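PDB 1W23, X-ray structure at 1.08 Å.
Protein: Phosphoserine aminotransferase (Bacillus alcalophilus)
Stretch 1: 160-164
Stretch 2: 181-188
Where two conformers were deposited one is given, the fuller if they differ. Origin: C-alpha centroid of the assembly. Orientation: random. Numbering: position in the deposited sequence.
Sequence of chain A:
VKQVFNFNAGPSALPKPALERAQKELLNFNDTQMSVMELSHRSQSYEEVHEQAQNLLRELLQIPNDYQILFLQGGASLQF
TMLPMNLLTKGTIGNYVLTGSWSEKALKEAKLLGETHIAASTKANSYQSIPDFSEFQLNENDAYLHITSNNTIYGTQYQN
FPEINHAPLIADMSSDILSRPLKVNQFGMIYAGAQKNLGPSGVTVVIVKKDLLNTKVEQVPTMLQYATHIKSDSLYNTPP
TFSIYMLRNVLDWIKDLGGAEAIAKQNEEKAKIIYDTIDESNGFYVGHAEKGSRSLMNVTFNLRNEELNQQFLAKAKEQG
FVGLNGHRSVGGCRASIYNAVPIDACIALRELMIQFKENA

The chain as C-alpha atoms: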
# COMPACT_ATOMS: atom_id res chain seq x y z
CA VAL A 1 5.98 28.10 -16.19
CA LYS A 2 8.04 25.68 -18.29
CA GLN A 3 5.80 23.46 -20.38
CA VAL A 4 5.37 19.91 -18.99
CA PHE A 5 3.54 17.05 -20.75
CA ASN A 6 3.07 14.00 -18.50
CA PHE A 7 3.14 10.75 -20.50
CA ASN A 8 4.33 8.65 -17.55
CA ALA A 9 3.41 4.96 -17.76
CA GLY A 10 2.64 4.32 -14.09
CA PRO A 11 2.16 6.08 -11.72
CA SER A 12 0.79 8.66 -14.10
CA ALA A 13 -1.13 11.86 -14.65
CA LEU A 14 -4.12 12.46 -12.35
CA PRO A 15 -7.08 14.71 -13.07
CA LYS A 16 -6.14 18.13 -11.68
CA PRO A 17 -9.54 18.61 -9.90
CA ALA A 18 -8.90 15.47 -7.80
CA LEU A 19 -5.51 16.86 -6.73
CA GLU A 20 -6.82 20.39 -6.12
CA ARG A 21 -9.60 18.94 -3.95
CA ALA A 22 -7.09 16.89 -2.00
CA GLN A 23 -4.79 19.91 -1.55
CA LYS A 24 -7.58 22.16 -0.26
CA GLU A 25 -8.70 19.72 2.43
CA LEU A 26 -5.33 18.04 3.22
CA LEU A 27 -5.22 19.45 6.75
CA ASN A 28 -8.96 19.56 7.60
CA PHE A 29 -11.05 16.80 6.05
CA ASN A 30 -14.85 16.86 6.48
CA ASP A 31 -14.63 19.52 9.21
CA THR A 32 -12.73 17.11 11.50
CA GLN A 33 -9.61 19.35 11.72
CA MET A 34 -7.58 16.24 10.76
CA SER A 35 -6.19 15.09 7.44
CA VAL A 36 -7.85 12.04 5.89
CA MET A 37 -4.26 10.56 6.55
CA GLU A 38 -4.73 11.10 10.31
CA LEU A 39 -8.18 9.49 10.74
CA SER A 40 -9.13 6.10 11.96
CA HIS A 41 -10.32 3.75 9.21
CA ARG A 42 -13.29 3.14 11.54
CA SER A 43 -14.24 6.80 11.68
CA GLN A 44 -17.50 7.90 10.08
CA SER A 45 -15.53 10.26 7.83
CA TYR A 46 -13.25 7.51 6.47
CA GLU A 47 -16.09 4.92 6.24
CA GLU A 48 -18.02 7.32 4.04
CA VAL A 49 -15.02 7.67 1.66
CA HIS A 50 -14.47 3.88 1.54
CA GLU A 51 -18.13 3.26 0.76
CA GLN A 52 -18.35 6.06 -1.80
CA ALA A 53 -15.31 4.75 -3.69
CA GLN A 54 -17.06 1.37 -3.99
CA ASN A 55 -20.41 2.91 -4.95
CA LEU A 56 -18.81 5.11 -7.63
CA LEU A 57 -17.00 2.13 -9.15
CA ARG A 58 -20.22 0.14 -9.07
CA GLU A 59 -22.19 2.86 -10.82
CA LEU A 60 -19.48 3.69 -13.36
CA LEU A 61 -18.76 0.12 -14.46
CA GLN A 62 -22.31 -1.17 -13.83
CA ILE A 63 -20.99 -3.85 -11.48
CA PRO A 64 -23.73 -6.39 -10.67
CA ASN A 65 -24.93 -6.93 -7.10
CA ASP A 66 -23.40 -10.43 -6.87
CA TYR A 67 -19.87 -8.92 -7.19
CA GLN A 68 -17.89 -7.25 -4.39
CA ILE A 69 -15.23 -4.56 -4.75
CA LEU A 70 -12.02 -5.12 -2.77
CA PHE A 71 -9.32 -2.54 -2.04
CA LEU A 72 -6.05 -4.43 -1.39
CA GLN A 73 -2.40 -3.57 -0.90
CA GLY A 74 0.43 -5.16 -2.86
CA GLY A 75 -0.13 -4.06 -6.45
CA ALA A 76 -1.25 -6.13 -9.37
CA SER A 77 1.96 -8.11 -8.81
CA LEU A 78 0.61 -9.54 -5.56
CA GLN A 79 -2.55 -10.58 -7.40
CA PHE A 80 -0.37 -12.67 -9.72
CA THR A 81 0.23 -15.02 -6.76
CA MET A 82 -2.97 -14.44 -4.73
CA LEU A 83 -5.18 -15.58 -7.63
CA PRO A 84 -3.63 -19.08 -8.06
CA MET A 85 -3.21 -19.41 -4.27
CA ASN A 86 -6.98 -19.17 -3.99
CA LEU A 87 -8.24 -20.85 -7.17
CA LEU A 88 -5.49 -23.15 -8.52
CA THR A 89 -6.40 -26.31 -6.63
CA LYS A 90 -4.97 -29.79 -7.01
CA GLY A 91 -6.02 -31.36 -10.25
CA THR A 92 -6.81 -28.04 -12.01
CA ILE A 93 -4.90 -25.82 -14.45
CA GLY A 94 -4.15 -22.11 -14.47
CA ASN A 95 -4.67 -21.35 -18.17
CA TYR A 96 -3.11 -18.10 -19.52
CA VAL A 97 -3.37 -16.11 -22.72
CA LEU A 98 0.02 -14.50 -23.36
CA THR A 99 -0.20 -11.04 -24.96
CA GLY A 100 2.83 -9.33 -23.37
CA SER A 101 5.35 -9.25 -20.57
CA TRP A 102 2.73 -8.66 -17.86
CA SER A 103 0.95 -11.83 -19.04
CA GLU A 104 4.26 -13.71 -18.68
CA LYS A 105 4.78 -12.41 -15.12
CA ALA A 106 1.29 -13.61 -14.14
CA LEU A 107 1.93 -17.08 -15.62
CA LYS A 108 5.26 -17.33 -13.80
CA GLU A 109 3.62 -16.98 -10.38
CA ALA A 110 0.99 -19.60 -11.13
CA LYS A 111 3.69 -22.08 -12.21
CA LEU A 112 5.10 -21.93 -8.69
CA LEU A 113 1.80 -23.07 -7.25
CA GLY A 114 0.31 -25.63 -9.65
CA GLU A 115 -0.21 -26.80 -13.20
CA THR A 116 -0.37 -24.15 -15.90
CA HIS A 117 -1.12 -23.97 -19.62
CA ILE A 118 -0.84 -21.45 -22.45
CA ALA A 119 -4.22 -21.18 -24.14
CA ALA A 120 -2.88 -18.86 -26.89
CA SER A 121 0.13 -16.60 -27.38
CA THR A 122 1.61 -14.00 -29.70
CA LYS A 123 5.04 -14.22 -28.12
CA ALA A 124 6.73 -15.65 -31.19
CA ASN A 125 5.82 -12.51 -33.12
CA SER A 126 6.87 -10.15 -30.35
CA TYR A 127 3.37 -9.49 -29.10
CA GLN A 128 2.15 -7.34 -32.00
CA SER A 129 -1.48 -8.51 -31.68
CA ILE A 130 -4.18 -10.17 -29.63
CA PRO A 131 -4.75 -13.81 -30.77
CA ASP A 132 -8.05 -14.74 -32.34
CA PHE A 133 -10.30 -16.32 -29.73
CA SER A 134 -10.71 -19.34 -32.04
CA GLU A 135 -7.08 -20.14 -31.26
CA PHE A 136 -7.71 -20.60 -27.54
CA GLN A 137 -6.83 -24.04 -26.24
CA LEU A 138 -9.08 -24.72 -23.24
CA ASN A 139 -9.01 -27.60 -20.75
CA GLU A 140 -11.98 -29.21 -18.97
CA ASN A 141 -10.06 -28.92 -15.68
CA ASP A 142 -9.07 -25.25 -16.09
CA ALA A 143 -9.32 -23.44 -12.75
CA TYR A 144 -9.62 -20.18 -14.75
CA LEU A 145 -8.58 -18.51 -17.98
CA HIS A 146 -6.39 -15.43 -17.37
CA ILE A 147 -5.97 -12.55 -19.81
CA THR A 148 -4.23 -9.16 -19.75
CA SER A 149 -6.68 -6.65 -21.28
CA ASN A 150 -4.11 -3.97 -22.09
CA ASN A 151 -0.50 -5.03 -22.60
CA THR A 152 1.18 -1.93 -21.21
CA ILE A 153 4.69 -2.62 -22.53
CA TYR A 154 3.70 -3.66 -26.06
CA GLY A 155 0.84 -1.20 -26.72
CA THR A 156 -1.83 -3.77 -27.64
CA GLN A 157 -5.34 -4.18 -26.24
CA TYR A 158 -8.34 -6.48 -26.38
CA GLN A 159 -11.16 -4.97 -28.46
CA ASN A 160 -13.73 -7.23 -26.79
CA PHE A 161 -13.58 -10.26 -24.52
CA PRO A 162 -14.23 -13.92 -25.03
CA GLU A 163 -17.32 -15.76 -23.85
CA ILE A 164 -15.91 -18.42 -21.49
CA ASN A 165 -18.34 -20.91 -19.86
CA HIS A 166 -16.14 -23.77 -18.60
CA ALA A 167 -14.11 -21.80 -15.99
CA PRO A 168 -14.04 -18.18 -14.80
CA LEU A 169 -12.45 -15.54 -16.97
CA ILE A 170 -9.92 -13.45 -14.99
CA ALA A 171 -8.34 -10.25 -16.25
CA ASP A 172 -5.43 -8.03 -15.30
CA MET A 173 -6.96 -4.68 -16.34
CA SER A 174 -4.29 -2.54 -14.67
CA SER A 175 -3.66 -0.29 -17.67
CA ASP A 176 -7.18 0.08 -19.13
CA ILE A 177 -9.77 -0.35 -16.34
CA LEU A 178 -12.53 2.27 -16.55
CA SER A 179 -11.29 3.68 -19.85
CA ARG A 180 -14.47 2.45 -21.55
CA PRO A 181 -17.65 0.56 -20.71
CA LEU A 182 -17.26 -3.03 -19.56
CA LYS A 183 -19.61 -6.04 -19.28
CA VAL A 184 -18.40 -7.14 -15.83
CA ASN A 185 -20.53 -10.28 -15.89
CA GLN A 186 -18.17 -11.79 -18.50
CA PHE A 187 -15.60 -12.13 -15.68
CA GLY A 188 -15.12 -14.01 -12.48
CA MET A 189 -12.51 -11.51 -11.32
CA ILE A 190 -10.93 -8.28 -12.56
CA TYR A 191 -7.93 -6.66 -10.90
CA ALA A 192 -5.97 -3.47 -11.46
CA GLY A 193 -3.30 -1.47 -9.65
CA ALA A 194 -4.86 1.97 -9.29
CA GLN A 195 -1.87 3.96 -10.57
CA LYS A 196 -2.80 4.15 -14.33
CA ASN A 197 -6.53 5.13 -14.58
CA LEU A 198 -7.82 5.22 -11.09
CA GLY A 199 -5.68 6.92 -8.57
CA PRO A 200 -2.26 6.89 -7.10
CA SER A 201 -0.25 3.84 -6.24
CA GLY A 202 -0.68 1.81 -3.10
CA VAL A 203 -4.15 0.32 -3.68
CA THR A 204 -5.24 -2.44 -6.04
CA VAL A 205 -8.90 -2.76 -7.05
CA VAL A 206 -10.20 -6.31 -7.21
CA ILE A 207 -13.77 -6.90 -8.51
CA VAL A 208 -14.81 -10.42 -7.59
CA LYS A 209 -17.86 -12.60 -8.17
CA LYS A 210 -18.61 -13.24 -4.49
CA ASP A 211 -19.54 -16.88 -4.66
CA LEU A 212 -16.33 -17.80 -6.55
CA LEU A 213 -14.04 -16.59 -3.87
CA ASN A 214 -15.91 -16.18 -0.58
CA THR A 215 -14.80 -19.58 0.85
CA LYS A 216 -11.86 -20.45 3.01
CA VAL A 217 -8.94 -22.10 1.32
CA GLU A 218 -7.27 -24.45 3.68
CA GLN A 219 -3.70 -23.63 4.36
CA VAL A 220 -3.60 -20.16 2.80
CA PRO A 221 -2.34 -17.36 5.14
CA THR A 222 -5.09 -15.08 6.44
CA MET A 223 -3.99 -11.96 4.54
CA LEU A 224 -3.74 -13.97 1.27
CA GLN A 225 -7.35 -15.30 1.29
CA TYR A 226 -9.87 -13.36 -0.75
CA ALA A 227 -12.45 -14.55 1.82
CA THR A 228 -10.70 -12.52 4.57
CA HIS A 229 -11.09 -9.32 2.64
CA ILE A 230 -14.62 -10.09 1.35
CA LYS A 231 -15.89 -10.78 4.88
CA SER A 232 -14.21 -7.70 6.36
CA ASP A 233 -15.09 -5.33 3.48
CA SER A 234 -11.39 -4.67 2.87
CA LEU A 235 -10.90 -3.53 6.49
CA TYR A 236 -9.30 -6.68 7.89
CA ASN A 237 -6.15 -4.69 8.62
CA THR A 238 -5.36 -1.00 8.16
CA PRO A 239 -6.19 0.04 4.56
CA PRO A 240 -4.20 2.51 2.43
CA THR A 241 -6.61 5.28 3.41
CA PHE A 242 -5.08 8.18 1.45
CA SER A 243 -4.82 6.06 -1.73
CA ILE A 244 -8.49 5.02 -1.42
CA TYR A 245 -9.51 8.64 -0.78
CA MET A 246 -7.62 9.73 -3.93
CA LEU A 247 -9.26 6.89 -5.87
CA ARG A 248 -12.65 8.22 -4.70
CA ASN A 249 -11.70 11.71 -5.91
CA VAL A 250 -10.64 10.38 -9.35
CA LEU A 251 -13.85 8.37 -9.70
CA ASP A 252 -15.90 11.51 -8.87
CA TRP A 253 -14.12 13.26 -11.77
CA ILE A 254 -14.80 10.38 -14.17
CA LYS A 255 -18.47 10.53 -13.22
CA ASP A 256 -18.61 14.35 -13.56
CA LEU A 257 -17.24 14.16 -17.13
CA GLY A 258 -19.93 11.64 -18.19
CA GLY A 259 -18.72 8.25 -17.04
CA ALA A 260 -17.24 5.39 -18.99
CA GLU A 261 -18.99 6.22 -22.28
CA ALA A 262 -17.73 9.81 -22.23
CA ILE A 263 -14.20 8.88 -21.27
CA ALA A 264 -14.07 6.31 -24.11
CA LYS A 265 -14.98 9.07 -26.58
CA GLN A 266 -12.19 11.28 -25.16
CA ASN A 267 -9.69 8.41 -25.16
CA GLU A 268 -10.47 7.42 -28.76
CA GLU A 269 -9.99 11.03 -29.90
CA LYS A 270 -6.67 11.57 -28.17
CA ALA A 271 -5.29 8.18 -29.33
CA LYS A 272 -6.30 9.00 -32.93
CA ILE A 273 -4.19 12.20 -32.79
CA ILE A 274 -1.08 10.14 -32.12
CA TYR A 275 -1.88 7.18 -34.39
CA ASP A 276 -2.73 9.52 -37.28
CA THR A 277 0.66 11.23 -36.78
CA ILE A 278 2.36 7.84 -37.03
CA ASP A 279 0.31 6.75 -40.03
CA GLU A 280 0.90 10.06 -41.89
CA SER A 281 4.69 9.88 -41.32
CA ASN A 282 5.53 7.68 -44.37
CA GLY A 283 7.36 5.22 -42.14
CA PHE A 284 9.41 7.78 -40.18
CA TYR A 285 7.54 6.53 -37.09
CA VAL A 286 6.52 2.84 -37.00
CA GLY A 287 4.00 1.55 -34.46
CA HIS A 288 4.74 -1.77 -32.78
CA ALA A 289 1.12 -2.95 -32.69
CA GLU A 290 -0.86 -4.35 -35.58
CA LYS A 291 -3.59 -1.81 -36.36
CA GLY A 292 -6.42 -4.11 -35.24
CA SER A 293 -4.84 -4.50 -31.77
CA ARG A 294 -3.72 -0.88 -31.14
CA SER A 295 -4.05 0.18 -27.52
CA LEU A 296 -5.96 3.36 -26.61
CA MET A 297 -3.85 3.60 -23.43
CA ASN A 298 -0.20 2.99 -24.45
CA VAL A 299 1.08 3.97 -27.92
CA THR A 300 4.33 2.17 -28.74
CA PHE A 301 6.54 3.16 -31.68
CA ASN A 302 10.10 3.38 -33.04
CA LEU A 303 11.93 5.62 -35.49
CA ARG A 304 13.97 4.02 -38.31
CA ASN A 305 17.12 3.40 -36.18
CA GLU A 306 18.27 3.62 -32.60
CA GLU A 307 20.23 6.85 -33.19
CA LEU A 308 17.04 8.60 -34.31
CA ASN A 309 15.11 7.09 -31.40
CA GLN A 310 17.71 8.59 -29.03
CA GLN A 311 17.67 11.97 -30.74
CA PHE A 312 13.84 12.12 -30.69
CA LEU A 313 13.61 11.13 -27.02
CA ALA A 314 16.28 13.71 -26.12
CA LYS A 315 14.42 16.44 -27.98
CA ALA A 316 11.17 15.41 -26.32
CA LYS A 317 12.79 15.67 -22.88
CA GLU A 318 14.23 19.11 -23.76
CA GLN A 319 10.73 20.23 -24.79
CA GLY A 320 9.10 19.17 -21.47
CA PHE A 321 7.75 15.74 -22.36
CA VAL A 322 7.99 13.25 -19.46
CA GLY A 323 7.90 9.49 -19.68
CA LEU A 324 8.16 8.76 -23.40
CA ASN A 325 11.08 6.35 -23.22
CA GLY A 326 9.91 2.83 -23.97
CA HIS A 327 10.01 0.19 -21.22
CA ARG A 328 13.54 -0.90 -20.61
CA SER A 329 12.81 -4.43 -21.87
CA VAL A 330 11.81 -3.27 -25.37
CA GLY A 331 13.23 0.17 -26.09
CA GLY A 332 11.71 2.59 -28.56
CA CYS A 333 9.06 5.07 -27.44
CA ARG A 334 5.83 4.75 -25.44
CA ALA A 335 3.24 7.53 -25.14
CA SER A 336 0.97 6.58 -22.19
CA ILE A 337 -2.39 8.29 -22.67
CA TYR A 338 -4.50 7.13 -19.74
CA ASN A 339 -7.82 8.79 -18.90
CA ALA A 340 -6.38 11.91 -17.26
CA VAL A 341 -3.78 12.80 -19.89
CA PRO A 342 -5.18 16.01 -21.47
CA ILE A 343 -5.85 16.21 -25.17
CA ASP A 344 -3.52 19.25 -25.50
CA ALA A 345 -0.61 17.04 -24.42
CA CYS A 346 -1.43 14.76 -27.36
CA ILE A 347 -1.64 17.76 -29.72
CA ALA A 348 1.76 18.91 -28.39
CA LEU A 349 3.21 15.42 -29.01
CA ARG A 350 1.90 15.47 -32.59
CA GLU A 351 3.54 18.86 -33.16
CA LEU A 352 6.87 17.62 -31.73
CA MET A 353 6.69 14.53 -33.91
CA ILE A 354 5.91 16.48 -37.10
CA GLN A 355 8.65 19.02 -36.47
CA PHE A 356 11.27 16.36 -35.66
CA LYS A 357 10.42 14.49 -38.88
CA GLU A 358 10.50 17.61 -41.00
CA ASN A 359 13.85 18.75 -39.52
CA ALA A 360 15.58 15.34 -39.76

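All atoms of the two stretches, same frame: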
# COMPACT_ATOMS: atom_id res chain seq x y z
N ASN A 160 -12.55 -6.61 -27.42
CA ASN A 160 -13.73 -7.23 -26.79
C ASN A 160 -13.19 -8.48 -26.11
O ASN A 160 -11.96 -8.73 -26.17
CB ASN A 160 -14.84 -7.50 -27.81
CG ASN A 160 -14.24 -8.12 -29.05
OD1 ASN A 160 -13.59 -9.15 -28.94
ND2 ASN A 160 -14.46 -7.49 -30.20
N PHE A 161 -14.03 -9.20 -25.41
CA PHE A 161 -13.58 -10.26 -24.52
C PHE A 161 -14.28 -11.53 -24.86
O PHE A 161 -15.45 -11.56 -25.25
CB PHE A 161 -13.86 -9.86 -23.06
CG PHE A 161 -13.04 -8.65 -22.68
CD1 PHE A 161 -13.62 -7.43 -22.47
CD2 PHE A 161 -11.66 -8.75 -22.54
CE1 PHE A 161 -12.83 -6.32 -22.15
CE2 PHE A 161 -10.88 -7.65 -22.20
CZ PHE A 161 -11.47 -6.43 -21.97
N PRO A 162 -13.59 -12.65 -24.67
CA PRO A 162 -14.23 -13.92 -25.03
C PRO A 162 -15.30 -14.35 -24.08
O PRO A 162 -15.29 -14.03 -22.88
CB PRO A 162 -13.00 -14.83 -24.97
CG PRO A 162 -12.12 -14.27 -23.91
CD PRO A 162 -12.25 -12.77 -24.09
N GLU A 163 -16.27 -15.11 -24.60
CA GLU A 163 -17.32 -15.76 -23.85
C GLU A 163 -16.79 -17.13 -23.46
O GLU A 163 -16.65 -18.00 -24.32
CB GLU A 163 -18.55 -15.97 -24.74
CG GLU A 163 -19.73 -16.52 -23.97
CD GLU A 163 -21.10 -16.08 -24.47
OE1 GLU A 163 -22.01 -16.92 -24.28
OE2 GLU A 163 -21.25 -14.96 -25.00
N ILE A 164 -16.54 -17.28 -22.18
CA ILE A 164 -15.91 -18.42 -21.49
C ILE A 164 -16.96 -19.00 -20.56
O ILE A 164 -17.50 -18.17 -19.80
CB ILE A 164 -14.63 -17.90 -20.79
CG1 ILE A 164 -13.70 -17.28 -21.87
CG2 ILE A 164 -13.76 -18.79 -19.95
CD1 ILE A 164 -13.28 -18.28 -22.93
N PRO A 181 -16.69 1.48 -21.35
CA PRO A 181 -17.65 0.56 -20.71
C PRO A 181 -17.14 -0.87 -20.71
O PRO A 181 -16.38 -1.28 -21.59
CB PRO A 181 -18.92 0.72 -21.57
CG PRO A 181 -18.78 2.10 -22.17
CD PRO A 181 -17.28 2.16 -22.51
N LEU A 182 -17.63 -1.64 -19.75
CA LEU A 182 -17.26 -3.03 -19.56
C LEU A 182 -18.48 -3.84 -19.17
O LEU A 182 -19.18 -3.40 -18.28
CB LEU A 182 -16.20 -3.02 -18.47
CG LEU A 182 -15.53 -4.31 -18.07
CD1 LEU A 182 -14.81 -4.98 -19.20
CD2 LEU A 182 -14.51 -4.05 -16.93
N LYS A 183 -18.62 -5.03 -19.69
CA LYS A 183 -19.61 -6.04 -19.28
C LYS A 183 -18.95 -6.91 -18.20
O LYS A 183 -18.30 -7.92 -18.54
CB LYS A 183 -20.04 -6.91 -20.44
CG LYS A 183 -21.03 -8.04 -20.19
CD LYS A 183 -21.63 -8.67 -21.48
CE LYS A 183 -21.91 -10.16 -21.49
NZ LYS A 183 -21.72 -10.81 -22.82
N VAL A 184 -19.08 -6.48 -16.94
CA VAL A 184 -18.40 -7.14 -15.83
C VAL A 184 -18.81 -8.60 -15.71
O VAL A 184 -18.00 -9.43 -15.31
CB VAL A 184 -18.62 -6.30 -14.57
CG1 VAL A 184 -18.20 -7.03 -13.32
CG2 VAL A 184 -17.90 -4.96 -14.67
N ASN A 185 -20.10 -8.90 -16.06
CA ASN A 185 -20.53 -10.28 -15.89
C ASN A 185 -19.85 -11.27 -16.82
O ASN A 185 -20.07 -12.48 -16.66
CB ASN A 185 -22.04 -10.32 -15.93
CG ASN A 185 -22.63 -10.13 -17.25
OD1 ASN A 185 -21.98 -10.12 -18.28
ND2 ASN A 185 -23.95 -10.00 -17.10
N GLN A 186 -19.00 -10.84 -17.76
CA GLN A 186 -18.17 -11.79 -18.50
C GLN A 186 -17.08 -12.39 -17.64
O GLN A 186 -16.43 -13.39 -18.08
CB GLN A 186 -17.53 -11.10 -19.73
CG GLN A 186 -18.48 -10.68 -20.82
CD GLN A 186 -17.81 -10.24 -22.13
OE1 GLN A 186 -17.31 -9.14 -22.30
NE2 GLN A 186 -17.75 -11.15 -23.10
N PHE A 187 -16.78 -11.81 -16.47
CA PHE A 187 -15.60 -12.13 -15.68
C PHE A 187 -15.95 -12.72 -14.33
O PHE A 187 -16.91 -12.29 -13.68
CB PHE A 187 -14.79 -10.84 -15.42
CG PHE A 187 -14.29 -10.23 -16.74
CD1 PHE A 187 -15.06 -9.31 -17.44
CD2 PHE A 187 -13.08 -10.59 -17.29
CE1 PHE A 187 -14.61 -8.80 -18.65
CE2 PHE A 187 -12.64 -10.12 -18.48
CZ PHE A 187 -13.40 -9.21 -19.19
N GLY A 188 -15.11 -13.62 -13.87
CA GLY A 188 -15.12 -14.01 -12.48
C GLY A 188 -14.38 -13.07 -11.55
O GLY A 188 -14.74 -12.91 -10.38
O HOH W 1 -16.74 -8.18 -24.86
O HOH W 2 -16.65 -14.75 -20.55

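F161 and Q186 carry most of this small contact between two stretches of one chain, which together bury 256 Å². The CA-to-CB bond of each points toward the other stretch. The ring of F161 (chi1 m) receives F187 over one face: the edge of F187 is directed at that face, with CZ of F187 3.6 Å from CG of F161, ring centroids 5.1 Å apart and planes at 76°, an edge-to-face aromatic pair. F187 reaches it although its CA-to-CB bond points away, because the ring end comes back nearer. L182 adds an apolar contact, its CD1 3.8 Å from CE1 of F161.

Q186 supplies the polar half. It lies in a 3-10 segment, N of Q186 hydrogen-bonded to O of K183 at 3.1 Å, and its side chain (chi1 m, chi2 t) extends to the backbone of stretch 1. There NE2 of Q186 donates to O of F161 at 3.2 Å, with an N-H...O angle of 140°, the one direct hydrogen bond across the contact. The amide's other end is served by water 1, which accepts from N of F161 (2.9 Å) and donates to OE1 of Q186 (2.8 Å). Water 2 ties the backbones together, donating to O of P162 and O of Q186, both at 2.8 Å, and accepting from N of I164 at 3.0 Å.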